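Local coordinates for 6-phosphofructokinase isozyme 2 (PDB 3UMO), which catalyses the ATP-dependent phosphorylation of D-fructose 6-phosphate to fructose 1,6-bisphosphate, the first committing step of glycolysis, and works as a homodimer, at the interface of chains A and B. Residues are numbered along the deposited sequence; one frame, centred on the assembly and turned at random. Chains: chain A/B, 6-phosphofructokinase isozyme 2.

The interface of chains A and B. Residues chain A 22-23, 28, 30, 93, 95, 106; chain B 22, 104-107.
B:Phe106 reaches across the subunit boundary to meet its own symmetry mate, A:Phe106, tip to tip, with the two CZ atoms 3.5 Å apart. The pair is a compact example of how a two-fold dimer can bury one aromatic residue against its copy while the neighbouring backbones zip together. CG anti to the carbonyl carbon (chi1 -55°) points the ring of B:Phe106 off its strand toward chain A, where its tip meets that of A:Phe106. Around B:Phe106 chain A supplies an aliphatic and sulfur lining: A:Leu28 lies alongside, pointing the same way, and brings CD1 over one face to 3.7 Å from ring atom CE2. From the opposite face, CG2 of A:Val95 comes within 3.9 Å of CD2, and the ring is held between leucine and valine. Nearer the root, CD2 of A:Leu93, on the valine's side, and SG of A:Cys30, roughly level with the ring plane, pack on the CB methylene. An alanine in place of B:Phe106 would probably open a gap between these side chains and leave the ring of A:Phe106 without its partner at the tip.

A:Leu28 also carries the polar half of the contact through its backbone. Its N donates to O of B:Arg105 at 2.9 Å, and its O accepts from N of B:Val107. The ladder continues where N of A:Cys30 donates to O of B:Val107 at 2.8 Å. Farther along, CE1 of B:Tyr104 lies 3.4 Å from the carbonyl C of A:Tyr23, which slants in from one side of the ring plane, while CG1 of A:Ile22 approaches CD1 and CE1 from the other. Water 1 links O of A:Tyr23 to N of B:Arg105.

In the fold, strand 27-29 of chain A pairs in parallel with strand 102-107 of chain B, joining the sheets that project from the two subunits. The contact's centre lies about 22 Å from A:Asp256, the presumed active-site residue; the two-fold axis repeats the arrangement with the chains exchanged.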
loop_
_atom_site.group_PDB
_atom_site.type_symbol
_atom_site.label_atom_id
_atom_site.label_comp_id
_atom_site.label_asym_id
_atom_site.label_seq_id
_atom_site.Cartn_x
_atom_site.Cartn_y
_atom_site.Cartn_z
ATOM N N ILE A 22 -7.602 -2.556 2.302
ATOM C CA ILE A 22 -6.699 -3.446 1.586
ATOM C C ILE A 22 -5.360 -3.545 2.304
ATOM O O ILE A 22 -4.730 -2.539 2.648
ATOM C CB ILE A 22 -6.536 -3.071 0.089
ATOM C CG1 ILE A 22 -5.646 -4.102 -0.623
ATOM C CG2 ILE A 22 -5.991 -1.660 -0.066
ATOM C CD1 ILE A 22 -5.773 -4.060 -2.139
ATOM N N TYR A 23 -4.966 -4.782 2.568
ATOM C CA TYR A 23 -3.719 -5.081 3.237
ATOM C C TYR A 23 -3.395 -6.527 2.912
ATOM O O TYR A 23 -4.287 -7.280 2.514
ATOM C CB TYR A 23 -3.855 -4.872 4.750
ATOM C CG TYR A 23 -5.047 -5.562 5.380
ATOM C CD1 TYR A 23 -5.002 -6.910 5.722
ATOM C CD2 TYR A 23 -6.213 -4.858 5.651
ATOM C CE1 TYR A 23 -6.093 -7.540 6.308
ATOM C CE2 TYR A 23 -7.305 -5.475 6.236
ATOM C CZ TYR A 23 -7.240 -6.813 6.564
ATOM O OH TYR A 23 -8.331 -7.418 7.143
ATOM N N LEU A 28 -9.300 -10.838 2.920
ATOM C CA LEU A 28 -10.099 -9.647 2.697
ATOM C C LEU A 28 -11.510 -10.086 2.322
ATOM O O LEU A 28 -11.723 -10.671 1.256
ATOM C CB LEU A 28 -9.479 -8.760 1.616
ATOM C CG LEU A 28 -8.014 -8.420 1.897
ATOM C CD1 LEU A 28 -7.385 -7.685 0.718
ATOM C CD2 LEU A 28 -7.880 -7.604 3.180
ATOM N N CYS A 30 -14.812 -9.822 0.812
ATOM C CA CYS A 30 -15.331 -9.051 -0.305
ATOM C C CYS A 30 -16.811 -9.321 -0.485
ATOM O O CYS A 30 -17.279 -10.439 -0.257
ATOM C CB CYS A 30 -14.577 -9.412 -1.575
ATOM S SG CYS A 30 -12.865 -8.902 -1.497
ATOM N N LEU A 93 -10.884 -9.363 -11.930
ATOM C CA LEU A 93 -11.437 -8.875 -10.673
ATOM C C LEU A 93 -11.188 -7.388 -10.465
ATOM O O LEU A 93 -10.045 -6.922 -10.537
ATOM C CB LEU A 93 -10.875 -9.662 -9.485
ATOM C CG LEU A 93 -11.483 -9.319 -8.118
ATOM C CD1 LEU A 93 -12.968 -9.654 -8.076
ATOM C CD2 LEU A 93 -10.738 -10.009 -6.973
ATOM N N VAL A 95 -11.675 -4.542 -7.603
ATOM C CA VAL A 95 -11.934 -4.384 -6.175
ATOM C C VAL A 95 -11.989 -2.919 -5.767
ATOM O O VAL A 95 -11.015 -2.182 -5.934
ATOM C CB VAL A 95 -10.846 -5.070 -5.323
ATOM C CG1 VAL A 95 -11.190 -4.970 -3.833
ATOM C CG2 VAL A 95 -10.664 -6.514 -5.741
ATOM N N PHE A 106 -7.307 -6.513 -11.249
ATOM C CA PHE A 106 -6.447 -7.661 -11.506
ATOM C C PHE A 106 -6.842 -8.298 -12.823
ATOM O O PHE A 106 -7.936 -8.851 -12.958
ATOM C CB PHE A 106 -6.525 -8.642 -10.334
ATOM C CG PHE A 106 -6.177 -8.009 -9.022
ATOM C CD1 PHE A 106 -7.165 -7.456 -8.216
ATOM C CD2 PHE A 106 -4.854 -7.899 -8.618
ATOM C CE1 PHE A 106 -6.849 -6.834 -7.018
ATOM C CE2 PHE A 106 -4.526 -7.283 -7.414
ATOM C CZ PHE A 106 -5.527 -6.748 -6.612
ATOM N N ILE B 22 1.831 -3.795 -6.775
ATOM C CA ILE B 22 0.436 -3.515 -6.481
ATOM C C ILE B 22 0.213 -2.021 -6.235
ATOM O O ILE B 22 0.960 -1.363 -5.505
ATOM C CB ILE B 22 -0.106 -4.387 -5.325
ATOM C CG1 ILE B 22 -1.600 -4.128 -5.115
ATOM C CG2 ILE B 22 0.681 -4.153 -4.049
ATOM C CD1 ILE B 22 -2.288 -5.186 -4.275
ATOM N N TYR B 104 -2.071 -11.170 -1.359
ATOM C CA TYR B 104 -3.372 -10.572 -1.102
ATOM C C TYR B 104 -4.439 -11.597 -1.401
ATOM O O TYR B 104 -4.352 -12.329 -2.391
ATOM C CB TYR B 104 -3.564 -9.320 -1.958
ATOM C CG TYR B 104 -2.654 -8.188 -1.536
ATOM C CD1 TYR B 104 -3.109 -7.192 -0.684
ATOM C CD2 TYR B 104 -1.330 -8.137 -1.954
ATOM C CE1 TYR B 104 -2.280 -6.164 -0.278
ATOM C CE2 TYR B 104 -0.490 -7.108 -1.548
ATOM C CZ TYR B 104 -0.976 -6.126 -0.707
ATOM O OH TYR B 104 -0.163 -5.095 -0.284
ATOM N N ARG B 105 -5.454 -11.653 -0.545
ATOM C CA ARG B 105 -6.447 -12.709 -0.643
ATOM C C ARG B 105 -7.844 -12.110 -0.670
ATOM O O ARG B 105 -8.299 -11.533 0.321
ATOM C CB ARG B 105 -6.322 -13.647 0.562
ATOM C CG ARG B 105 -4.930 -14.195 0.782
ATOM C CD ARG B 105 -4.728 -14.574 2.237
ATOM N NE ARG B 105 -5.504 -15.745 2.638
ATOM C CZ ARG B 105 -5.620 -16.171 3.896
ATOM N NH1 ARG B 105 -5.019 -15.521 4.884
ATOM N NH2 ARG B 105 -6.329 -17.259 4.163
ATOM N N PHE B 106 -8.519 -12.239 -1.806
ATOM C CA PHE B 106 -9.849 -11.671 -1.950
ATOM C C PHE B 106 -10.882 -12.782 -1.857
ATOM O O PHE B 106 -10.970 -13.653 -2.732
ATOM C CB PHE B 106 -9.941 -10.882 -3.259
ATOM C CG PHE B 106 -8.881 -9.819 -3.377
ATOM C CD1 PHE B 106 -7.682 -10.086 -4.021
ATOM C CD2 PHE B 106 -9.066 -8.562 -2.813
ATOM C CE1 PHE B 106 -6.690 -9.110 -4.121
ATOM C CE2 PHE B 106 -8.087 -7.580 -2.913
ATOM C CZ PHE B 106 -6.892 -7.855 -3.561
ATOM N N VAL B 107 -11.656 -12.748 -0.774
ATOM C CA VAL B 107 -12.590 -13.819 -0.462
ATOM C C VAL B 107 -14.040 -13.394 -0.656
ATOM O O VAL B 107 -14.567 -12.552 0.080
ATOM C CB VAL B 107 -12.383 -14.334 0.973
ATOM C CG1 VAL B 107 -13.316 -15.504 1.253
ATOM C CG2 VAL B 107 -10.930 -14.751 1.180
HETATM O O HOH W 1 -4.798 -9.967 1.818
#